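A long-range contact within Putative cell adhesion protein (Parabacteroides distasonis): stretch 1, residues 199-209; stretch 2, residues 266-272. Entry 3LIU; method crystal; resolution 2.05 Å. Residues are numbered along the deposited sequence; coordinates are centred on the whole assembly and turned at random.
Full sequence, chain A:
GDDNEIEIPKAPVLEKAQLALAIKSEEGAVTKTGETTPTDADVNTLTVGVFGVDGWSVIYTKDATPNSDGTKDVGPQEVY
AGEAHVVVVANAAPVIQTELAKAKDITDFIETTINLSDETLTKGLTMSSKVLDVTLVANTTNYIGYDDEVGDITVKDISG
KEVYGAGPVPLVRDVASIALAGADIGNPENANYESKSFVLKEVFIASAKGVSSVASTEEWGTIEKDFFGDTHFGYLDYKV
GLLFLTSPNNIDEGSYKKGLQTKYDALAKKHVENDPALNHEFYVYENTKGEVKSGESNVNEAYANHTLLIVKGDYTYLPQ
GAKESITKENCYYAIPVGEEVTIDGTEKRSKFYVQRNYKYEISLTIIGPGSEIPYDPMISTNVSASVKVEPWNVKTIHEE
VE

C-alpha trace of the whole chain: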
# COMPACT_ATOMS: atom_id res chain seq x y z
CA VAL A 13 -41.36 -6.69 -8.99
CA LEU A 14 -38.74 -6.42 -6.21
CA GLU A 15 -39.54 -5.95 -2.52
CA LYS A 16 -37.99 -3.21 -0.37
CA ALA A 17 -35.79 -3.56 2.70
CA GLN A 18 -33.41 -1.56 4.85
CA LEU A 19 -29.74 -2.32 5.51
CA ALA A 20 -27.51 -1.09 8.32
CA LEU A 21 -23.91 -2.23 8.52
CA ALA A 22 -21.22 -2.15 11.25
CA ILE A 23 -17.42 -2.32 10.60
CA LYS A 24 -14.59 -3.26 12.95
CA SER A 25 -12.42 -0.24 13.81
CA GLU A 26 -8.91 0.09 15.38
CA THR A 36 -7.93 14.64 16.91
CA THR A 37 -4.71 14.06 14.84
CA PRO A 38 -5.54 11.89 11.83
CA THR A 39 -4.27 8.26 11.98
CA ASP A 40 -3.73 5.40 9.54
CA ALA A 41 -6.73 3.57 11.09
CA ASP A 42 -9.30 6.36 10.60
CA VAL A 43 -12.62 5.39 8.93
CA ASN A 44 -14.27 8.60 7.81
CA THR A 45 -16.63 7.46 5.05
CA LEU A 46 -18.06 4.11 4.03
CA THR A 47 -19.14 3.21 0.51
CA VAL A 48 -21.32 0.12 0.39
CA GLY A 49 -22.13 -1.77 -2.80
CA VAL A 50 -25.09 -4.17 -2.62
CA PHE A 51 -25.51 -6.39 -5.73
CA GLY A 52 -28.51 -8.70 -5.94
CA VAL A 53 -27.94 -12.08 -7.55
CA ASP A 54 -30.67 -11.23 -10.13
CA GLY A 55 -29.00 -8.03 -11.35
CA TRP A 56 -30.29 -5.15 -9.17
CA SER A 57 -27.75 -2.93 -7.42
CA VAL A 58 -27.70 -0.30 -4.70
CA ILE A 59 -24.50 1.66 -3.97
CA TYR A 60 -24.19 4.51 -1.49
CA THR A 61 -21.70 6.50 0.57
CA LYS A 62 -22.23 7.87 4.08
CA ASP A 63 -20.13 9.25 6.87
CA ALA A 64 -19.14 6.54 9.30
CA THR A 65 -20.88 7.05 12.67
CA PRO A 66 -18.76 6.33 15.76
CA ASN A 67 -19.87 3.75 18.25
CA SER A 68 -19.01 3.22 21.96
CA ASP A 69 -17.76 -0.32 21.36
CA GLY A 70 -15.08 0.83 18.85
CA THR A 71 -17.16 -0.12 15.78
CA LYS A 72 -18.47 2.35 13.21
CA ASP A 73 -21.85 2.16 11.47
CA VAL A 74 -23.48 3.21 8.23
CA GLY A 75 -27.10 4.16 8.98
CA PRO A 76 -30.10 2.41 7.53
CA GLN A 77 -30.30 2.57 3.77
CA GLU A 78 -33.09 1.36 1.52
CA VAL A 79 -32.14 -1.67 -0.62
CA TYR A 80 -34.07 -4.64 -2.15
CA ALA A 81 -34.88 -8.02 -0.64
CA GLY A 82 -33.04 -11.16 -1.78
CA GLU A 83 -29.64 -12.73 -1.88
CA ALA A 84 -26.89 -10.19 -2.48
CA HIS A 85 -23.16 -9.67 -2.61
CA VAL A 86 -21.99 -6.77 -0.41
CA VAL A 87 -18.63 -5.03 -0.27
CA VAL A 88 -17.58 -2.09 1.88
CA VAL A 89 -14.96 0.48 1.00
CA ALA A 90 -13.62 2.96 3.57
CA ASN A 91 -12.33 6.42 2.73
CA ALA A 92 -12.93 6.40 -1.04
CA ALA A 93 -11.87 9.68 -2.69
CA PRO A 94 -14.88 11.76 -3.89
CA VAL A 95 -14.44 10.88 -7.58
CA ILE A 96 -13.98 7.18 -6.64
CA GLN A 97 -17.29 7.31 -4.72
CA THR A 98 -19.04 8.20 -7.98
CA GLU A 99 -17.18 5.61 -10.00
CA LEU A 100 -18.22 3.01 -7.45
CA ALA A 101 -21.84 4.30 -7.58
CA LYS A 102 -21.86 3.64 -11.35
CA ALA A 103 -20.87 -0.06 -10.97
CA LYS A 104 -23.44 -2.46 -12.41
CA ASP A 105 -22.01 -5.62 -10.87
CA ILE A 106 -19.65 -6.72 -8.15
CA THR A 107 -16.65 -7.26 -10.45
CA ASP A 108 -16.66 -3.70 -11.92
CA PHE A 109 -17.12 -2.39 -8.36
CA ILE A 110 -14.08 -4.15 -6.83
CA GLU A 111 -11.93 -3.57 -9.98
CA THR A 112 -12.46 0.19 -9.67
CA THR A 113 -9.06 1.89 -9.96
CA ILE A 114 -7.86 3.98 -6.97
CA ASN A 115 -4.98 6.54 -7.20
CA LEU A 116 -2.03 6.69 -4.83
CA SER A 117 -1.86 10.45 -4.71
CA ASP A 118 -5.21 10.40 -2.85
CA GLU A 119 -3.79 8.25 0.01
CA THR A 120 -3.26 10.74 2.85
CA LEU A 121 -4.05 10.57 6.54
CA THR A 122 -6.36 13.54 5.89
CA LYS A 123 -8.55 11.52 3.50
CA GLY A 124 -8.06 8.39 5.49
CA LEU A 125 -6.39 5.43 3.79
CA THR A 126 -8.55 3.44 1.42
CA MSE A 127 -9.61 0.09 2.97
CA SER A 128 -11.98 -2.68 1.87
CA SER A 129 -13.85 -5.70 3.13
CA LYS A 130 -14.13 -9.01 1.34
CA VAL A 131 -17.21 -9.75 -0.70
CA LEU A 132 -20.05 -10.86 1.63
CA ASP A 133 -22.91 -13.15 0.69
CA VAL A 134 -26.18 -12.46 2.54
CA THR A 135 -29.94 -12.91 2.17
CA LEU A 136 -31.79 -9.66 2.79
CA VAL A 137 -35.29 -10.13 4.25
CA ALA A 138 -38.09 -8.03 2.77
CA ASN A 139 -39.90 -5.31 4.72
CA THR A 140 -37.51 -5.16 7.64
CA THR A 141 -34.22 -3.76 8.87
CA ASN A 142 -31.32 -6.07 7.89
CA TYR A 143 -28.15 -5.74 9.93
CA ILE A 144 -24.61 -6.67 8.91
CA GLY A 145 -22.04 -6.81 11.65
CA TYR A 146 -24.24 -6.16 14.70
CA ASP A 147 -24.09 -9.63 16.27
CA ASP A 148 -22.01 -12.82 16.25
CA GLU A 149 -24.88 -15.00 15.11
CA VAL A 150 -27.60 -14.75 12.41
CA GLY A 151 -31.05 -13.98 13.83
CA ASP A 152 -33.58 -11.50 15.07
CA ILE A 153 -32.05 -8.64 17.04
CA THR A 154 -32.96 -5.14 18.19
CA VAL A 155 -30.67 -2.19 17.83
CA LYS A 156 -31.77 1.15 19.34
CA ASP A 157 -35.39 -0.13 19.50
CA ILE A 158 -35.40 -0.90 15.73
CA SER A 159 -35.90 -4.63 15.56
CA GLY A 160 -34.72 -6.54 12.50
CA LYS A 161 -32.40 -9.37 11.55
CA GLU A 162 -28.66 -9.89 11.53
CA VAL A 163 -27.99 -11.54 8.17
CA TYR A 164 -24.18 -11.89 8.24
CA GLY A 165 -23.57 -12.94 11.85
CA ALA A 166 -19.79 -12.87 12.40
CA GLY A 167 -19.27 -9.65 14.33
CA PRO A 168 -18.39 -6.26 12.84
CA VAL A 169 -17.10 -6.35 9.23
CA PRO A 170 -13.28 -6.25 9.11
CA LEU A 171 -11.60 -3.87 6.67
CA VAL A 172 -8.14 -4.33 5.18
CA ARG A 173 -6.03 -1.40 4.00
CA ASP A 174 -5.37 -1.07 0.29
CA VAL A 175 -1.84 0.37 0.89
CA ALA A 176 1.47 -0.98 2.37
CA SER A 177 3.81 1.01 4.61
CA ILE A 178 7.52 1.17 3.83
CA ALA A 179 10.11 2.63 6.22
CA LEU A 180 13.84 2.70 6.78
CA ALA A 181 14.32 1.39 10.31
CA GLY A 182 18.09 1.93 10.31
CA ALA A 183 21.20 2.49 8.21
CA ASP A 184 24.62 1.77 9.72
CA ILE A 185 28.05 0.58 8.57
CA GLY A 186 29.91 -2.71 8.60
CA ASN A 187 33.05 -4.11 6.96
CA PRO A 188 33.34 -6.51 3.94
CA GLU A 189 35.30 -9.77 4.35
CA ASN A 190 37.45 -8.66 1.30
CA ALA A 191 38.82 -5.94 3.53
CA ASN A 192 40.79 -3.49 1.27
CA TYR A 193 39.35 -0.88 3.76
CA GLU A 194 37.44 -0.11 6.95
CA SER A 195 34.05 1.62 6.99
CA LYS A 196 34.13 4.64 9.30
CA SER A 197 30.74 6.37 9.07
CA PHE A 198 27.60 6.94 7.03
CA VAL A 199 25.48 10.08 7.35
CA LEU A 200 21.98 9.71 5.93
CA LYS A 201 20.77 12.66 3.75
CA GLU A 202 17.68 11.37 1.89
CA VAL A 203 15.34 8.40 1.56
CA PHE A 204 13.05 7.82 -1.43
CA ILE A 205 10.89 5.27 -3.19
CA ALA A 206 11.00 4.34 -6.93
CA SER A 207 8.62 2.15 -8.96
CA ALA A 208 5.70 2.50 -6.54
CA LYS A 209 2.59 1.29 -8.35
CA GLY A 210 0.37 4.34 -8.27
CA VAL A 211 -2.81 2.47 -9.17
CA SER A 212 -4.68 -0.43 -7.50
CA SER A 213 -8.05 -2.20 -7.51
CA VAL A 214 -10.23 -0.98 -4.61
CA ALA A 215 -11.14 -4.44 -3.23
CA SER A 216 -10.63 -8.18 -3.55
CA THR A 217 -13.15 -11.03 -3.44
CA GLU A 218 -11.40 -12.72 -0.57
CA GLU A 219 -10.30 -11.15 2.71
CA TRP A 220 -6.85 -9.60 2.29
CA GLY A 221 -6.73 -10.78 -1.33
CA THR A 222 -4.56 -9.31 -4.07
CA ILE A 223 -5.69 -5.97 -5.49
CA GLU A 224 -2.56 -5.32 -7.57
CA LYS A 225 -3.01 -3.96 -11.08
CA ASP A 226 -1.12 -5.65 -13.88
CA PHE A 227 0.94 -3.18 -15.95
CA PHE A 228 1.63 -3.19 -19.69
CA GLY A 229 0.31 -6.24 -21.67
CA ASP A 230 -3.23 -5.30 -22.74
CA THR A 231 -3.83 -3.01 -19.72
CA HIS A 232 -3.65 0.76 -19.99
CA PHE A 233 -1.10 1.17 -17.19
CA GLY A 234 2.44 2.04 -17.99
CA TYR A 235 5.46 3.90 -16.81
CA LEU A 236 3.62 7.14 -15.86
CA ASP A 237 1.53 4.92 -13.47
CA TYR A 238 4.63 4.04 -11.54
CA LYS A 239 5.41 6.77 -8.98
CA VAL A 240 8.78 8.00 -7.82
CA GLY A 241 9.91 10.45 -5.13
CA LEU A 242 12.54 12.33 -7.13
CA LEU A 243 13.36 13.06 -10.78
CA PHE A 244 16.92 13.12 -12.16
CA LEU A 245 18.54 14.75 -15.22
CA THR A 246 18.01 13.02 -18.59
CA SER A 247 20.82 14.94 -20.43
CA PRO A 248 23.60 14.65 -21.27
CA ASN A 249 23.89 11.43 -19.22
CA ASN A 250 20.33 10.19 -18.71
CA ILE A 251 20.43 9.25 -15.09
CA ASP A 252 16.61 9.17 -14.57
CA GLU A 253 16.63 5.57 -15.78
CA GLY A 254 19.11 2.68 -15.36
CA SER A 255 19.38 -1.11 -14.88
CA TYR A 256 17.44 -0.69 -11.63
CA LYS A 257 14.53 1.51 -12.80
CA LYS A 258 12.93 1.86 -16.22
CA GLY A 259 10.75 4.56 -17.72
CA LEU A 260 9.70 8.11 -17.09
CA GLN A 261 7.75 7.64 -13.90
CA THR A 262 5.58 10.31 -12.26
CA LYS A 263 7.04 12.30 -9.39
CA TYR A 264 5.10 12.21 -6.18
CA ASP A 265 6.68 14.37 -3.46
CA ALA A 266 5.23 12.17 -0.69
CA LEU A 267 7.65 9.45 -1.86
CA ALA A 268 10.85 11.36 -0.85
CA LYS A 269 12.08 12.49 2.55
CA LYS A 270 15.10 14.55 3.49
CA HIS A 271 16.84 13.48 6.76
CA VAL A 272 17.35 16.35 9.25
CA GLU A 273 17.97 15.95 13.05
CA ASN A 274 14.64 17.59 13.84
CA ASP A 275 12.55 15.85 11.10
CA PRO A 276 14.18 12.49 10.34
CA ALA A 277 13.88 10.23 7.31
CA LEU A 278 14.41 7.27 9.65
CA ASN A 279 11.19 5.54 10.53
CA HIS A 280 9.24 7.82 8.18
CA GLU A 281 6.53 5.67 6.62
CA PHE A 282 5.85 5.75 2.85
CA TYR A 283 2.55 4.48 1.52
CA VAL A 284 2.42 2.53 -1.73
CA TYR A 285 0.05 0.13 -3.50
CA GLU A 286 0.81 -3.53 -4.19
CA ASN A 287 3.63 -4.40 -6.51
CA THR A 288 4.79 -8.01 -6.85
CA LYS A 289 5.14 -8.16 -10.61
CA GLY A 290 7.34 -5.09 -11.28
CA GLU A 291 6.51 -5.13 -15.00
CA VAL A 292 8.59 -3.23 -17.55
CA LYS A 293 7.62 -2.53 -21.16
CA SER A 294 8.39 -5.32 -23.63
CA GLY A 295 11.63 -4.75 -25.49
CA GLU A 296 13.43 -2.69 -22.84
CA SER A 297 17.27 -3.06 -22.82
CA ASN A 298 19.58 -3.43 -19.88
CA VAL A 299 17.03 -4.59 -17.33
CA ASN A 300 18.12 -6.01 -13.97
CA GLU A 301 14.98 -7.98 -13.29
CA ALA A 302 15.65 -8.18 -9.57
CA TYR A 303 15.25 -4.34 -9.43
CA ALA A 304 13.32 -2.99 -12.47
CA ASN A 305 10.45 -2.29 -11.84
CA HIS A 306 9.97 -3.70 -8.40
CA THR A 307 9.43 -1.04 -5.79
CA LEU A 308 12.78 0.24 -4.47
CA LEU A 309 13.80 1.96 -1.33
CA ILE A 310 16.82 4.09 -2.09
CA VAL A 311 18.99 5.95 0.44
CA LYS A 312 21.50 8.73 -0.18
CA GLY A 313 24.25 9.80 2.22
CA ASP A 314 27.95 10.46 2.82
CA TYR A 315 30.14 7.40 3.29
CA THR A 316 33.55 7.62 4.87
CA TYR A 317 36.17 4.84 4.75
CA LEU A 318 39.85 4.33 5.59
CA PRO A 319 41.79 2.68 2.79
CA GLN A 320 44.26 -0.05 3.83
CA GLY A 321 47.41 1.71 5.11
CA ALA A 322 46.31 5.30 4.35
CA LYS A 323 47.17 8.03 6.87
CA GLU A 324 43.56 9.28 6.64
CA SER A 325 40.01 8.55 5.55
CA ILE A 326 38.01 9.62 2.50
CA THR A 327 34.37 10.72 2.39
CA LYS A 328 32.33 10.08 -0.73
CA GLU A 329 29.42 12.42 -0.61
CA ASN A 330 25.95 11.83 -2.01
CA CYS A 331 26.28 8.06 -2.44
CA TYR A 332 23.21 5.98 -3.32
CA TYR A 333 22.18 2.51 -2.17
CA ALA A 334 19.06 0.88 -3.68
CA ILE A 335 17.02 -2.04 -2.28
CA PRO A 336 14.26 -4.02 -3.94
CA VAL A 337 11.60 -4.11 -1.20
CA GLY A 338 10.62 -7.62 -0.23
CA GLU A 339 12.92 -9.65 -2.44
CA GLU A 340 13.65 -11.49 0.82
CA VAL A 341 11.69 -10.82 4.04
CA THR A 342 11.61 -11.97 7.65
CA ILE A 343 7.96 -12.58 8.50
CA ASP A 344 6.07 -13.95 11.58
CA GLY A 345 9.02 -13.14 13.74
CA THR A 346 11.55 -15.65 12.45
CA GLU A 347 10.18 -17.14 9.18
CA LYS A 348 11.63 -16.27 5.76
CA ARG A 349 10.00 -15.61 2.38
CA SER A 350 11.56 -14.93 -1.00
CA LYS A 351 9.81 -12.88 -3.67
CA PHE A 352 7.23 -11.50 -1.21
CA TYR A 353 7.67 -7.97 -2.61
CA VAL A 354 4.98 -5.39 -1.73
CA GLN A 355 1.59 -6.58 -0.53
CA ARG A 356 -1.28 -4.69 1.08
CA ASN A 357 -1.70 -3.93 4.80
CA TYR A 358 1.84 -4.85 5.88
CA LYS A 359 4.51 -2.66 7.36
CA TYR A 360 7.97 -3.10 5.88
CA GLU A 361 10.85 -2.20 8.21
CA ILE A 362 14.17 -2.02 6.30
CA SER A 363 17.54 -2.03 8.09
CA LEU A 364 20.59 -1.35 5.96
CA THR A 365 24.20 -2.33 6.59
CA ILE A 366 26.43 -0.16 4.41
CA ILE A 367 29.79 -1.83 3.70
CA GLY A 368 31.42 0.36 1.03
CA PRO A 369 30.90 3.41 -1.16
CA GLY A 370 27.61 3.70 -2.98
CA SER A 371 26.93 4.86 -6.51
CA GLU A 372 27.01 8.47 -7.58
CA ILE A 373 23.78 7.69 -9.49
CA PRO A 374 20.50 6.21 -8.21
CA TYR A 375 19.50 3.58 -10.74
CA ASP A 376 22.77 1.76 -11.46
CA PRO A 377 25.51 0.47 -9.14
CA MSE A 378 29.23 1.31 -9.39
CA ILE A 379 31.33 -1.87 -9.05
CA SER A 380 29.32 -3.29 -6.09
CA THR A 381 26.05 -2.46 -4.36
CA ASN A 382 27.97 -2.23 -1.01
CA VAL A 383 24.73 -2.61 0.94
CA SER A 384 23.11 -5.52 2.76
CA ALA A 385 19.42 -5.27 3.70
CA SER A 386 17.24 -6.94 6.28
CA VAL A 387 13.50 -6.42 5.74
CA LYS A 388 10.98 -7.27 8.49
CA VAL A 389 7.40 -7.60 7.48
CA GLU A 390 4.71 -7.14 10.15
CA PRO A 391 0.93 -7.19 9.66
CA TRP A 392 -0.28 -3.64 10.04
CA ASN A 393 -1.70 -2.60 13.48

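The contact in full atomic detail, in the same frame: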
# COMPACT_ATOMS: atom_id res chain seq x y z
N VAL A 199 26.44 9.06 6.96
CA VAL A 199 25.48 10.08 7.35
C VAL A 199 24.36 10.08 6.32
O VAL A 199 24.60 10.38 5.13
CB VAL A 199 26.13 11.48 7.43
CG1 VAL A 199 25.11 12.51 7.90
CG2 VAL A 199 27.38 11.47 8.35
N LEU A 200 23.15 9.74 6.77
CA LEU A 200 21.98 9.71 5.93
C LEU A 200 21.50 11.12 5.54
O LEU A 200 21.33 11.95 6.40
CB LEU A 200 20.86 8.95 6.65
CG LEU A 200 19.57 8.80 5.85
CD1 LEU A 200 19.81 7.81 4.65
CD2 LEU A 200 18.45 8.33 6.78
N LYS A 201 21.28 11.36 4.24
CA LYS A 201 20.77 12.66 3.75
C LYS A 201 19.35 12.60 3.21
O LYS A 201 18.58 13.55 3.38
CB LYS A 201 21.67 13.21 2.65
CG LYS A 201 23.01 13.79 3.16
CD LYS A 201 23.75 14.50 1.99
CE LYS A 201 24.91 15.42 2.45
NZ LYS A 201 26.15 15.31 1.55
N GLU A 202 18.99 11.48 2.56
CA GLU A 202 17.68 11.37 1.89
C GLU A 202 17.24 9.90 1.80
O GLU A 202 18.07 8.99 1.69
CB GLU A 202 17.76 11.99 0.47
CG GLU A 202 16.43 12.02 -0.33
CD GLU A 202 15.63 13.30 -0.13
OE1 GLU A 202 16.10 14.19 0.60
OE2 GLU A 202 14.54 13.45 -0.72
N VAL A 203 15.93 9.68 1.84
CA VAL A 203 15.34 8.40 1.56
C VAL A 203 14.24 8.60 0.52
O VAL A 203 13.49 9.58 0.59
CB VAL A 203 14.74 7.77 2.84
CG1 VAL A 203 14.24 6.36 2.56
CG2 VAL A 203 15.80 7.75 3.98
N PHE A 204 14.16 7.73 -0.48
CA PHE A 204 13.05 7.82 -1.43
C PHE A 204 12.64 6.48 -2.02
O PHE A 204 13.38 5.49 -1.91
CB PHE A 204 13.28 8.92 -2.52
CG PHE A 204 14.24 8.54 -3.63
CD1 PHE A 204 15.60 8.55 -3.43
CD2 PHE A 204 13.77 8.20 -4.89
CE1 PHE A 204 16.49 8.23 -4.44
CE2 PHE A 204 14.65 7.88 -5.93
CZ PHE A 204 16.02 7.91 -5.71
N ILE A 205 11.45 6.47 -2.62
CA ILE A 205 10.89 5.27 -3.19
C ILE A 205 10.80 5.41 -4.70
O ILE A 205 10.46 6.50 -5.19
CB ILE A 205 9.46 5.00 -2.65
CG1 ILE A 205 9.47 4.91 -1.13
CG2 ILE A 205 8.84 3.73 -3.32
CD1 ILE A 205 10.38 3.86 -0.51
N ALA A 206 11.11 4.34 -5.44
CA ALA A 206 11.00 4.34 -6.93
C ALA A 206 10.15 3.15 -7.35
O ALA A 206 10.10 2.16 -6.64
CB ALA A 206 12.40 4.28 -7.59
N SER A 207 9.51 3.22 -8.51
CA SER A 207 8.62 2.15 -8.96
C SER A 207 7.55 1.73 -7.96
O SER A 207 7.27 0.55 -7.82
CB SER A 207 9.41 0.91 -9.43
OG SER A 207 10.28 1.27 -10.49
N ALA A 208 6.91 2.72 -7.34
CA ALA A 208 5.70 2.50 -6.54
C ALA A 208 4.55 2.41 -7.54
O ALA A 208 4.37 3.34 -8.34
CB ALA A 208 5.47 3.70 -5.57
N LYS A 209 3.79 1.32 -7.53
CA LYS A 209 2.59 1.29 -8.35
C LYS A 209 1.63 2.34 -7.81
O LYS A 209 1.34 2.39 -6.61
CB LYS A 209 1.97 -0.10 -8.42
CG LYS A 209 2.73 -1.00 -9.38
CD LYS A 209 2.02 -2.26 -9.73
CE LYS A 209 2.81 -3.04 -10.81
NZ LYS A 209 2.20 -4.34 -11.17
N ALA A 266 5.42 12.97 -1.90
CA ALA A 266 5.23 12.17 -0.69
C ALA A 266 6.19 10.97 -0.64
O ALA A 266 6.45 10.39 0.42
CB ALA A 266 3.75 11.68 -0.57
N LEU A 267 6.73 10.59 -1.79
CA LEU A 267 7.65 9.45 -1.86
C LEU A 267 9.14 9.79 -1.72
O LEU A 267 9.99 8.95 -2.05
CB LEU A 267 7.41 8.67 -3.16
CG LEU A 267 6.01 8.05 -3.27
CD1 LEU A 267 5.91 7.24 -4.58
CD2 LEU A 267 5.71 7.17 -2.04
N ALA A 268 9.47 11.00 -1.26
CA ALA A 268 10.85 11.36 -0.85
C ALA A 268 10.86 12.06 0.50
O ALA A 268 9.92 12.80 0.85
CB ALA A 268 11.53 12.24 -1.92
N LYS A 269 11.90 11.81 1.28
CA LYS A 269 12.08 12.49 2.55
C LYS A 269 13.54 12.80 2.80
O LYS A 269 14.40 11.88 2.81
CB LYS A 269 11.58 11.62 3.70
CG LYS A 269 11.62 12.26 5.07
CD LYS A 269 10.32 12.95 5.43
CE LYS A 269 10.39 13.60 6.82
NZ LYS A 269 10.97 14.96 6.76
N LYS A 270 13.80 14.07 3.02
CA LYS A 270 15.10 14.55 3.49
C LYS A 270 15.28 14.19 4.98
O LYS A 270 14.34 14.26 5.74
CB LYS A 270 15.16 16.06 3.28
CG LYS A 270 16.48 16.72 3.64
CD LYS A 270 16.52 18.20 3.19
CE LYS A 270 17.91 18.82 3.39
NZ LYS A 270 18.24 19.85 2.34
N HIS A 271 16.49 13.78 5.36
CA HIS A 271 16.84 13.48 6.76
C HIS A 271 17.47 14.70 7.42
O HIS A 271 18.50 15.15 7.00
CB HIS A 271 17.83 12.31 6.85
CG HIS A 271 18.09 11.83 8.26
ND1 HIS A 271 17.10 11.28 9.05
CD2 HIS A 271 19.23 11.77 8.99
CE1 HIS A 271 17.61 10.93 10.22
NE2 HIS A 271 18.91 11.20 10.20
N VAL A 272 16.81 15.24 8.43
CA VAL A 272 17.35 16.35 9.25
C VAL A 272 17.06 16.03 10.73
O VAL A 272 16.00 15.50 11.04
CB VAL A 272 16.78 17.74 8.82
CG1 VAL A 272 17.23 18.08 7.40
CG2 VAL A 272 15.25 17.78 8.93
O HOH W 1 19.93 16.21 4.44

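Antiparallel strands pair through a simple alternation: residues with hydrogen-bonded backbones take turns with residues whose side chains lie close together, and the contact between residues 199-209 and 266-272 illustrates it over a short span. Stretch 2 begins with Ala266, which makes no contact with stretch 1. Leu267 follows with the largest covered area of either stretch. Its carbonyl O accepts a hydrogen bond from Ile205 N at 2.9 Å, while its branched, apolar side chain packs against stretch 1, CB lying 4.2 Å from Ile205 CB and CD1 3.7 Å from Ala208 CB. A buried leucine suits this place because it can reach both partners.

Ala268 faces Phe204 in a non-hydrogen-bonded pair, where the CA atoms approach to 4.2 Å. Its methyl CB sits 3.8 Å from Phe204 CB, and the aromatic ring leads away from the strand partner. On the same face the chain of Glu202 bends back, bringing OE2 to 3.5 Å from Ala268 CB.

Lys269 forms the hydrogen-bonded pair with Val203. Lys269 N donates to Val203 O and Val203 N donates to Lys269 O, both at 2.8 Å and nearly straight, so the backbone supplies the grip. The lysine's long chain leads away, its amine satisfied elsewhere in the structure, while Val203 is buried.

Lys270 returns to the face of Glu202 and Ala268. Glu202 OE1 lies 3.4 Å from Lys270 CB, so the carboxylate meets the aliphatic base of the lysine and no salt bridge forms.

His271 closes the ladder: its N donates to Lys201 O at 2.9 Å, almost linearly, and a water donates to both Lys201 O (3.2 Å) and His271 O (3.1 Å). The CA-to-CB bond of His271 points toward stretch 1, and Leu200 CD2 covers one face of its ring, 4.0 Å from the centroid, in a CH-pi contact. The CA-to-CB bond of Val272 points away, and the residue makes no contact with stretch 1.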